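Local atomic coordinates of chromatin structure-remodeling complex subunit RSC2 (Saccharomyces cerevisiae, PDB entry 4BB7), a protein that forms part of the ATP-dependent RSC chromatin-remodelling complex, which positions nucleosomes and transfers histone octamers to naked DNA, and contributes to it the histone H3-binding BAH domain described here. Residues Gly47-Arg51 with Trp61-Cys65; Arg79-Glu85 with Phe168-Pro174; Lys88-Tyr92 with Arg131-Ser135. Residue numbers count along the deposited sequence, not the author numbering.

Contact 1: residues Gly47-Arg51 with Trp61-Cys65; sequences GQIFR and WLNAC
Strands Gly47-Arg51 and Trp61-Cys65 run antiparallel as the two arms of a beta hairpin, strongly twisted: their axes approach to 4.5 Å at 135°. Ile49 and Ala64 form a non-hydrogen-bonded pair, CA to CA 4.5 Å. Cys65 N donates to Gln48 O (3.2 Å) and Asn63 N to Arg51 O (2.8 Å). Between them lies a classic beta bulge: Phe50, with psi near -29°, and Arg51 both face Asn63, whose O accepts from Phe50 N at 2.7 Å and only weakly from Arg51 N at 3.5 Å. The hairpin belongs to the SH3-like mixed sheet of the BAH domain. Ile49 (m, t) and Leu62 (p, p) share one face with Ala64, Ile49 CG2 lying 4.5 Å from Leu62 CB. The bulge turns Phe50 (chi1 -89°) toward the partner strand, so that its CE1 reaches 3.5 Å from CB of Cys65, a t rotamer; Tyr92 meets the Phe50 ring edge-to-face. Arg51 (p, t, t) lays its guanidinium over CB of Asn63, with NH1 3.5 Å from Asn63 CG, and makes a cation-pi contact with Trp53 of the second subunit. Asn63, a t rotamer, sends ND2 to Asp94; extended Gln48 (t, t) gives NE2 to Gly30 O.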
loop_
_atom_site.group_PDB
_atom_site.type_symbol
_atom_site.label_atom_id
_atom_site.label_comp_id
_atom_site.label_asym_id
_atom_site.label_seq_id
_atom_site.Cartn_x
_atom_site.Cartn_y
_atom_site.Cartn_z
ATOM N N GLY A 47 -0.030 -15.538 -7.840
ATOM C CA GLY A 47 -0.567 -14.965 -6.621
ATOM C C GLY A 47 -2.003 -15.367 -6.346
ATOM O O GLY A 47 -2.685 -15.911 -7.213
ATOM N N GLN A 48 -2.455 -15.109 -5.123
ATOM C CA GLN A 48 -3.847 -15.337 -4.752
ATOM C C GLN A 48 -4.468 -14.039 -4.247
ATOM O O GLN A 48 -3.877 -13.345 -3.423
ATOM C CB GLN A 48 -3.958 -16.425 -3.683
ATOM C CG GLN A 48 -5.391 -16.703 -3.245
ATOM C CD GLN A 48 -5.499 -17.840 -2.247
ATOM O OE1 GLN A 48 -4.575 -18.100 -1.478
ATOM N NE2 GLN A 48 -6.635 -18.523 -2.256
ATOM N N ILE A 49 -5.660 -13.716 -4.739
ATOM C CA ILE A 49 -6.325 -12.470 -4.367
ATOM C C ILE A 49 -6.881 -12.467 -2.937
ATOM O O ILE A 49 -7.797 -13.218 -2.612
ATOM C CB ILE A 49 -7.452 -12.134 -5.351
ATOM C CG1 ILE A 49 -6.886 -12.029 -6.769
ATOM C CG2 ILE A 49 -8.142 -10.842 -4.945
ATOM C CD1 ILE A 49 -7.942 -11.976 -7.851
ATOM N N PHE A 50 -6.324 -11.609 -2.088
ATOM C CA PHE A 50 -6.781 -11.502 -0.704
ATOM C C PHE A 50 -7.844 -10.421 -0.501
ATOM O O PHE A 50 -8.672 -10.527 0.404
ATOM C CB PHE A 50 -5.604 -11.256 0.241
ATOM C CG PHE A 50 -4.959 -12.511 0.749
ATOM C CD1 PHE A 50 -4.239 -13.334 -0.106
ATOM C CD2 PHE A 50 -5.059 -12.862 2.087
ATOM C CE1 PHE A 50 -3.637 -14.493 0.365
ATOM C CE2 PHE A 50 -4.462 -14.015 2.563
ATOM C CZ PHE A 50 -3.750 -14.832 1.700
ATOM N N ARG A 51 -7.813 -9.377 -1.324
ATOM C CA ARG A 51 -8.836 -8.338 -1.243
ATOM C C ARG A 51 -8.840 -7.421 -2.464
ATOM O O ARG A 51 -7.840 -7.305 -3.171
ATOM C CB ARG A 51 -8.693 -7.520 0.049
ATOM C CG ARG A 51 -7.687 -6.393 -0.033
ATOM C CD ARG A 51 -7.647 -5.587 1.257
ATOM N NE ARG A 51 -6.805 -4.400 1.129
ATOM C CZ ARG A 51 -5.503 -4.371 1.400
ATOM N NH1 ARG A 51 -4.889 -5.472 1.821
ATOM N NH2 ARG A 51 -4.815 -3.244 1.249
ATOM N N TRP A 61 -8.140 -1.872 -7.455
ATOM C CA TRP A 61 -6.931 -2.481 -6.920
ATOM C C TRP A 61 -7.197 -3.845 -6.289
ATOM O O TRP A 61 -8.343 -4.229 -6.052
ATOM C CB TRP A 61 -6.310 -1.564 -5.866
ATOM C CG TRP A 61 -5.596 -0.373 -6.416
ATOM C CD1 TRP A 61 -6.161 0.765 -6.916
ATOM C CD2 TRP A 61 -4.177 -0.188 -6.499
ATOM N NE1 TRP A 61 -5.182 1.645 -7.312
ATOM C CE2 TRP A 61 -3.954 1.086 -7.065
ATOM C CE3 TRP A 61 -3.075 -0.974 -6.148
ATOM C CZ2 TRP A 61 -2.674 1.588 -7.294
ATOM C CZ3 TRP A 61 -1.806 -0.477 -6.378
ATOM C CH2 TRP A 61 -1.615 0.794 -6.947
ATOM N N LEU A 62 -6.118 -4.565 -6.010
ATOM C CA LEU A 62 -6.203 -5.852 -5.343
ATOM C C LEU A 62 -4.962 -6.083 -4.492
ATOM O O LEU A 62 -3.914 -5.476 -4.719
ATOM C CB LEU A 62 -6.366 -6.978 -6.367
ATOM C CG LEU A 62 -5.281 -7.144 -7.435
ATOM C CD1 LEU A 62 -4.067 -7.873 -6.867
ATOM C CD2 LEU A 62 -5.835 -7.896 -8.637
ATOM N N ASN A 63 -5.089 -6.959 -3.504
ATOM C CA ASN A 63 -3.945 -7.364 -2.708
ATOM C C ASN A 63 -3.698 -8.863 -2.833
ATOM O O ASN A 63 -4.510 -9.682 -2.392
ATOM C CB ASN A 63 -4.139 -6.968 -1.246
ATOM C CG ASN A 63 -2.954 -7.342 -0.385
ATOM O OD1 ASN A 63 -2.843 -8.478 0.073
ATOM N ND2 ASN A 63 -2.054 -6.389 -0.166
ATOM N N ALA A 64 -2.574 -9.220 -3.445
ATOM C CA ALA A 64 -2.244 -10.623 -3.666
ATOM C C ALA A 64 -1.035 -11.076 -2.847
ATOM O O ALA A 64 -0.097 -10.309 -2.626
ATOM C CB ALA A 64 -2.008 -10.878 -5.147
ATOM N N CYS A 65 -1.075 -12.325 -2.388
ATOM C CA CYS A 65 0.073 -12.941 -1.737
ATOM C C CYS A 65 0.937 -13.634 -2.785
ATOM O O CYS A 65 0.496 -14.581 -3.437
ATOM C CB CYS A 65 -0.371 -13.948 -0.677
ATOM S SG CYS A 65 0.999 -14.698 0.259
#

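Contact 2: residues Arg79-Glu85 with Phe168-Pro174; sequences RLFYKNE and FFKYPSP
Two backbone hydrogen bonds join Phe81 and Tyr171 reciprocally: Phe81 N to Tyr171 O, 2.9 Å, and Tyr171 N to Phe81 O, 2.6 Å. This antiparallel hydrogen-bonded pair ties short strand 80-82 of the BAH domain to 168-172 of strand 166-172, axes 4.2 Å apart at 131°, in a second sheet with strands 230-231 and 248-250. Just beyond, the strand leaves through a type II turn from Tyr82 to Glu85, whose OE1 accepts from Tyr82 N (2.8 Å). A water bridges Lys83 N (2.9 Å) and Phe169 O (2.7 Å) where the backbones diverge. Lys170 (m, m, t, p) folds over the face of the Tyr82 ring, NZ 4.5 Å from its centroid in a cation-pi contact, and bonds to Gly218 O; Tyr82 OH reaches Glu129. Phe109 stacks on Tyr82. Leu80 CB packs 3.7 Å from Lys170 CB, and the Phe81 ring (chi1 m) presents its edge to Ser173, CE2 to CA 4.1 Å. At the other end, Tyr82 CE1 touches Phe168 CB at 3.5 Å.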
loop_
_atom_site.group_PDB
_atom_site.type_symbol
_atom_site.label_atom_id
_atom_site.label_comp_id
_atom_site.label_asym_id
_atom_site.label_seq_id
_atom_site.Cartn_x
_atom_site.Cartn_y
_atom_site.Cartn_z
ATOM N N ARG A 79 19.162 -28.587 -4.535
ATOM C CA ARG A 79 17.737 -28.666 -4.236
ATOM C C ARG A 79 16.922 -29.139 -5.442
ATOM O O ARG A 79 17.196 -28.763 -6.583
ATOM C CB ARG A 79 17.200 -27.328 -3.712
ATOM C CG ARG A 79 15.754 -27.411 -3.233
ATOM C CD ARG A 79 15.390 -26.300 -2.255
ATOM N NE ARG A 79 14.012 -26.429 -1.778
ATOM C CZ ARG A 79 13.671 -26.838 -0.559
ATOM N NH1 ARG A 79 14.606 -27.152 0.328
ATOM N NH2 ARG A 79 12.391 -26.929 -0.223
ATOM N N LEU A 80 15.922 -29.974 -5.180
ATOM C CA LEU A 80 15.049 -30.485 -6.230
ATOM C C LEU A 80 13.680 -29.817 -6.156
ATOM O O LEU A 80 13.276 -29.324 -5.101
ATOM C CB LEU A 80 14.897 -32.000 -6.105
ATOM C CG LEU A 80 16.178 -32.805 -6.305
ATOM C CD1 LEU A 80 15.956 -34.274 -5.976
ATOM C CD2 LEU A 80 16.690 -32.626 -7.728
ATOM N N PHE A 81 12.971 -29.808 -7.279
ATOM C CA PHE A 81 11.673 -29.148 -7.366
ATOM C C PHE A 81 10.710 -29.957 -8.217
ATOM O O PHE A 81 11.127 -30.668 -9.127
ATOM C CB PHE A 81 11.819 -27.754 -7.984
ATOM C CG PHE A 81 12.723 -26.836 -7.216
ATOM C CD1 PHE A 81 12.240 -26.103 -6.144
ATOM C CD2 PHE A 81 14.053 -26.695 -7.575
ATOM C CE1 PHE A 81 13.068 -25.254 -5.438
ATOM C CE2 PHE A 81 14.888 -25.845 -6.874
ATOM C CZ PHE A 81 14.395 -25.121 -5.804
ATOM N N TYR A 82 9.421 -29.846 -7.925
ATOM C CA TYR A 82 8.410 -30.470 -8.767
ATOM C C TYR A 82 8.255 -29.656 -10.041
ATOM O O TYR A 82 8.635 -28.485 -10.089
ATOM C CB TYR A 82 7.069 -30.557 -8.036
ATOM C CG TYR A 82 7.145 -31.303 -6.725
ATOM C CD1 TYR A 82 7.174 -32.692 -6.694
ATOM C CD2 TYR A 82 7.199 -30.619 -5.519
ATOM C CE1 TYR A 82 7.248 -33.379 -5.495
ATOM C CE2 TYR A 82 7.271 -31.295 -4.315
ATOM C CZ TYR A 82 7.297 -32.673 -4.309
ATOM O OH TYR A 82 7.375 -33.344 -3.114
ATOM N N LYS A 83 7.717 -30.281 -11.080
ATOM C CA LYS A 83 7.351 -29.542 -12.276
ATOM C C LYS A 83 6.217 -28.595 -11.911
ATOM O O LYS A 83 5.182 -29.021 -11.399
ATOM C CB LYS A 83 6.924 -30.488 -13.401
ATOM C CG LYS A 83 6.467 -29.773 -14.662
ATOM C CD LYS A 83 6.535 -30.682 -15.876
ATOM C CE LYS A 83 7.970 -31.106 -16.170
ATOM N NZ LYS A 83 8.077 -31.920 -17.419
ATOM N N ASN A 84 6.429 -27.307 -12.155
ATOM C CA ASN A 84 5.438 -26.289 -11.824
ATOM C C ASN A 84 5.309 -26.015 -10.329
ATOM O O ASN A 84 4.243 -25.619 -9.859
ATOM C CB ASN A 84 4.074 -26.661 -12.402
ATOM C CG ASN A 84 4.068 -26.667 -13.908
ATOM O OD1 ASN A 84 4.629 -25.772 -14.550
ATOM N ND2 ASN A 84 3.434 -27.679 -14.488
ATOM N N GLU A 85 6.393 -26.217 -9.585
ATOM C CA GLU A 85 6.373 -25.949 -8.151
ATOM C C GLU A 85 6.484 -24.462 -7.857
ATOM O O GLU A 85 7.216 -23.742 -8.536
ATOM C CB GLU A 85 7.496 -26.696 -7.424
ATOM C CG GLU A 85 7.553 -26.366 -5.931
ATOM C CD GLU A 85 8.583 -27.181 -5.161
ATOM O OE1 GLU A 85 9.145 -28.142 -5.730
ATOM O OE2 GLU A 85 8.824 -26.852 -3.978
ATOM N N PHE A 168 6.031 -38.526 -7.832
ATOM C CA PHE A 168 6.420 -37.268 -8.457
ATOM C C PHE A 168 7.853 -37.294 -8.977
ATOM O O PHE A 168 8.768 -37.737 -8.284
ATOM C CB PHE A 168 6.273 -36.115 -7.464
ATOM C CG PHE A 168 4.863 -35.870 -7.022
ATOM C CD1 PHE A 168 4.238 -36.737 -6.142
ATOM C CD2 PHE A 168 4.168 -34.760 -7.471
ATOM C CE1 PHE A 168 2.941 -36.512 -5.731
ATOM C CE2 PHE A 168 2.871 -34.527 -7.060
ATOM C CZ PHE A 168 2.257 -35.404 -6.188
ATOM N N PHE A 169 8.044 -36.817 -10.202
ATOM C CA PHE A 169 9.382 -36.551 -10.699
ATOM C C PHE A 169 9.822 -35.217 -10.127
ATOM O O PHE A 169 9.095 -34.228 -10.217
ATOM C CB PHE A 169 9.399 -36.464 -12.227
ATOM C CG PHE A 169 9.192 -37.780 -12.921
ATOM C CD1 PHE A 169 10.255 -38.643 -13.125
ATOM C CD2 PHE A 169 7.941 -38.140 -13.394
ATOM C CE1 PHE A 169 10.074 -39.848 -13.774
ATOM C CE2 PHE A 169 7.752 -39.343 -14.043
ATOM C CZ PHE A 169 8.821 -40.198 -14.234
ATOM N N LYS A 170 11.005 -35.193 -9.523
ATOM C CA LYS A 170 11.607 -33.947 -9.070
ATOM C C LYS A 170 12.667 -33.555 -10.091
ATOM O O LYS A 170 13.205 -34.415 -10.784
ATOM C CB LYS A 170 12.236 -34.117 -7.686
ATOM C CG LYS A 170 11.272 -33.962 -6.518
ATOM C CD LYS A 170 10.877 -32.511 -6.328
ATOM C CE LYS A 170 10.361 -32.245 -4.925
ATOM N NZ LYS A 170 11.451 -32.228 -3.917
ATOM N N TYR A 171 12.959 -32.261 -10.186
ATOM C CA TYR A 171 13.873 -31.759 -11.205
ATOM C C TYR A 171 14.955 -30.884 -10.594
ATOM O O TYR A 171 14.707 -30.178 -9.622
ATOM C CB TYR A 171 13.100 -30.986 -12.279
ATOM C CG TYR A 171 12.020 -31.812 -12.942
ATOM C CD1 TYR A 171 10.825 -32.086 -12.286
ATOM C CD2 TYR A 171 12.201 -32.328 -14.215
ATOM C CE1 TYR A 171 9.835 -32.850 -12.886
ATOM C CE2 TYR A 171 11.219 -33.092 -14.825
ATOM C CZ TYR A 171 10.041 -33.349 -14.157
ATOM O OH TYR A 171 9.068 -34.108 -14.767
ATOM N N PRO A 172 16.165 -30.933 -11.168
ATOM C CA PRO A 172 17.296 -30.142 -10.677
ATOM C C PRO A 172 17.055 -28.650 -10.878
ATOM O O PRO A 172 16.337 -28.253 -11.801
ATOM C CB PRO A 172 18.454 -30.611 -11.558
ATOM C CG PRO A 172 17.798 -31.065 -12.820
ATOM C CD PRO A 172 16.510 -31.698 -12.378
ATOM N N SER A 173 17.658 -27.839 -10.016
ATOM C CA SER A 173 17.463 -26.396 -10.029
ATOM C C SER A 173 17.695 -25.792 -11.405
ATOM O O SER A 173 18.659 -26.143 -12.087
ATOM C CB SER A 173 18.393 -25.725 -9.020
ATOM O OG SER A 173 18.293 -24.315 -9.107
ATOM N N PRO A 174 16.812 -24.869 -11.810
ATOM C CA PRO A 174 16.931 -24.162 -13.086
ATOM C C PRO A 174 18.060 -23.130 -13.064
ATOM O O PRO A 174 18.469 -22.663 -14.124
ATOM C CB PRO A 174 15.576 -23.463 -13.220
ATOM C CG PRO A 174 15.137 -23.244 -11.821
ATOM C CD PRO A 174 15.630 -24.437 -11.046
HETATM O O HOH W 1 6.755 -33.018 -10.792
#

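Contact 3: residues Lys88-Tyr92 with Arg131-Ser135; sequences KTGQY and RYNES
A corner at Gly90 splits the segment Lys88-Tyr92 into two short strand pieces, and each side of it holds Arg131-Ser135 by a different kind of hydrogen bond. Before the corner, a single beta bridge joins Lys88 and Arg131 (CA to CA 4.4 Å), with Tyr132 N donating to Lys88 O at 2.6 Å; the touching parts run in broadly the same direction, 39° apart. This links the edge of the BAH domain's SH3-like sheet to the two-stranded sheet 130-133/138-141. Beyond the corner, the link passes to side chains: Gln91 (m, m) curls so that NE2 donates to Glu134 OE1 at 2.9 Å, while Glu134 (m, t) reaches across and is also held by Tyr68 through OE2. At Gly90, phi/psi -95°/16°, the chain leaves the extended conformation, and Gln91 N is weakly bonded to OG1 of Thr89, a p rotamer that is also fixed to Trp66 O. Thr89 CG2 lies 4.3 Å from Tyr132 CD2, at the ring's edge, and the Tyr132 hydroxyl reaches Val74 N. Lys88, extended through chi3, bends at chi4 (-58°) to place NZ 3.0 Å from Tyr92 OH. An Asx turn follows Tyr132, in which Asn133 OD1 accepts from Ser135 N at 2.7 Å.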
loop_
_atom_site.group_PDB
_atom_site.type_symbol
_atom_site.label_atom_id
_atom_site.label_comp_id
_atom_site.label_asym_id
_atom_site.label_seq_id
_atom_site.Cartn_x
_atom_site.Cartn_y
_atom_site.Cartn_z
ATOM N N LYS A 88 5.298 -20.288 -1.153
ATOM C CA LYS A 88 4.580 -19.159 -0.571
ATOM C C LYS A 88 5.532 -18.195 0.130
ATOM O O LYS A 88 6.458 -18.616 0.830
ATOM C CB LYS A 88 3.530 -19.646 0.430
ATOM C CG LYS A 88 2.764 -18.524 1.117
ATOM C CD LYS A 88 1.985 -19.043 2.311
ATOM C CE LYS A 88 1.036 -17.990 2.839
ATOM N NZ LYS A 88 1.748 -16.745 3.226
ATOM N N THR A 89 5.290 -16.901 -0.049
ATOM C CA THR A 89 6.137 -15.874 0.547
ATOM C C THR A 89 5.366 -14.978 1.513
ATOM O O THR A 89 4.157 -15.131 1.700
ATOM C CB THR A 89 6.811 -15.002 -0.536
ATOM O OG1 THR A 89 5.821 -14.228 -1.226
ATOM C CG2 THR A 89 7.549 -15.877 -1.538
ATOM N N GLY A 90 6.077 -14.039 2.123
ATOM C CA GLY A 90 5.463 -13.089 3.026
ATOM C C GLY A 90 5.106 -11.799 2.318
ATOM O O GLY A 90 4.838 -10.788 2.959
ATOM N N GLN A 91 5.094 -11.838 0.990
ATOM C CA GLN A 91 4.828 -10.648 0.188
ATOM C C GLN A 91 3.347 -10.466 -0.135
ATOM O O GLN A 91 2.805 -11.135 -1.013
ATOM C CB GLN A 91 5.640 -10.695 -1.107
ATOM C CG GLN A 91 7.142 -10.749 -0.891
ATOM C CD GLN A 91 7.706 -9.438 -0.384
ATOM O OE1 GLN A 91 7.169 -8.364 -0.664
ATOM N NE2 GLN A 91 8.795 -9.516 0.369
ATOM N N TYR A 92 2.690 -9.559 0.580
ATOM C CA TYR A 92 1.314 -9.195 0.259
ATOM C C TYR A 92 1.314 -7.829 -0.416
ATOM O O TYR A 92 1.376 -6.797 0.248
ATOM C CB TYR A 92 0.436 -9.200 1.514
ATOM C CG TYR A 92 0.390 -10.548 2.204
ATOM C CD1 TYR A 92 1.441 -10.973 3.007
ATOM C CD2 TYR A 92 -0.697 -11.396 2.049
ATOM C CE1 TYR A 92 1.412 -12.205 3.640
ATOM C CE2 TYR A 92 -0.737 -12.633 2.677
ATOM C CZ TYR A 92 0.322 -13.033 3.472
ATOM O OH TYR A 92 0.295 -14.261 4.103
ATOM N N ARG A 131 6.754 -23.201 2.107
ATOM C CA ARG A 131 6.756 -21.747 2.177
ATOM C C ARG A 131 8.203 -21.272 2.260
ATOM O O ARG A 131 9.084 -22.013 2.705
ATOM C CB ARG A 131 5.936 -21.242 3.368
ATOM C CG ARG A 131 6.280 -21.880 4.703
ATOM C CD ARG A 131 5.443 -21.267 5.824
ATOM N NE ARG A 131 5.657 -21.917 7.115
ATOM C CZ ARG A 131 6.563 -21.531 8.007
ATOM N NH1 ARG A 131 7.352 -20.494 7.750
ATOM N NH2 ARG A 131 6.683 -22.183 9.157
ATOM N N TYR A 132 8.444 -20.041 1.822
ATOM C CA TYR A 132 9.801 -19.527 1.672
ATOM C C TYR A 132 10.101 -18.363 2.616
ATOM O O TYR A 132 9.445 -17.321 2.569
ATOM C CB TYR A 132 10.025 -19.111 0.216
ATOM C CG TYR A 132 11.377 -18.503 -0.087
ATOM C CD1 TYR A 132 12.540 -19.251 0.029
ATOM C CD2 TYR A 132 11.486 -17.186 -0.525
ATOM C CE1 TYR A 132 13.777 -18.702 -0.262
ATOM C CE2 TYR A 132 12.716 -16.628 -0.820
ATOM C CZ TYR A 132 13.860 -17.392 -0.685
ATOM O OH TYR A 132 15.089 -16.844 -0.978
ATOM N N ASN A 133 11.099 -18.554 3.473
ATOM C CA ASN A 133 11.581 -17.499 4.358
ATOM C C ASN A 133 12.570 -16.596 3.621
ATOM O O ASN A 133 13.691 -17.006 3.324
ATOM C CB ASN A 133 12.247 -18.125 5.589
ATOM C CG ASN A 133 12.803 -17.089 6.559
ATOM O OD1 ASN A 133 13.045 -15.936 6.199
ATOM N ND2 ASN A 133 13.023 -17.508 7.800
ATOM N N GLU A 134 12.154 -15.369 3.326
ATOM C CA GLU A 134 12.991 -14.435 2.573
ATOM C C GLU A 134 14.133 -13.839 3.394
ATOM O O GLU A 134 15.086 -13.292 2.847
ATOM C CB GLU A 134 12.140 -13.301 2.004
ATOM C CG GLU A 134 11.320 -13.680 0.791
ATOM C CD GLU A 134 10.420 -12.552 0.340
ATOM O OE1 GLU A 134 9.515 -12.173 1.112
ATOM O OE2 GLU A 134 10.626 -12.037 -0.780
ATOM N N SER A 135 14.029 -13.933 4.711
ATOM C CA SER A 135 15.042 -13.363 5.583
ATOM C C SER A 135 16.220 -14.317 5.779
ATOM O O SER A 135 17.377 -13.927 5.635
ATOM C CB SER A 135 14.423 -12.986 6.927
ATOM O OG SER A 135 13.354 -12.072 6.746
#

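Overall arrangement
Contacts 1 and 3 share the six-stranded sheet of the BAH domain, where strands 60-68 and 87-96 are neighbours. Their centres are 15 Å apart and they touch, Cys65 SG lying 3.5 Å from Thr89 O and Cys65 CB 3.6 Å from Tyr92 CE2. Contact 2 belongs to another sheet and lies across the chain's centre from contact 1, with 26 Å between their centres and 19 Å between those of contacts 2 and 3. The hairpin of contact 1 closes first along the chain; contact 2 then spans a long excursion within which contact 3 forms. Strand 80-82 is followed, after a turn, by strand 87-96, so Arg79-Tyr92 couples the later 166-172 region to the BAH sheet.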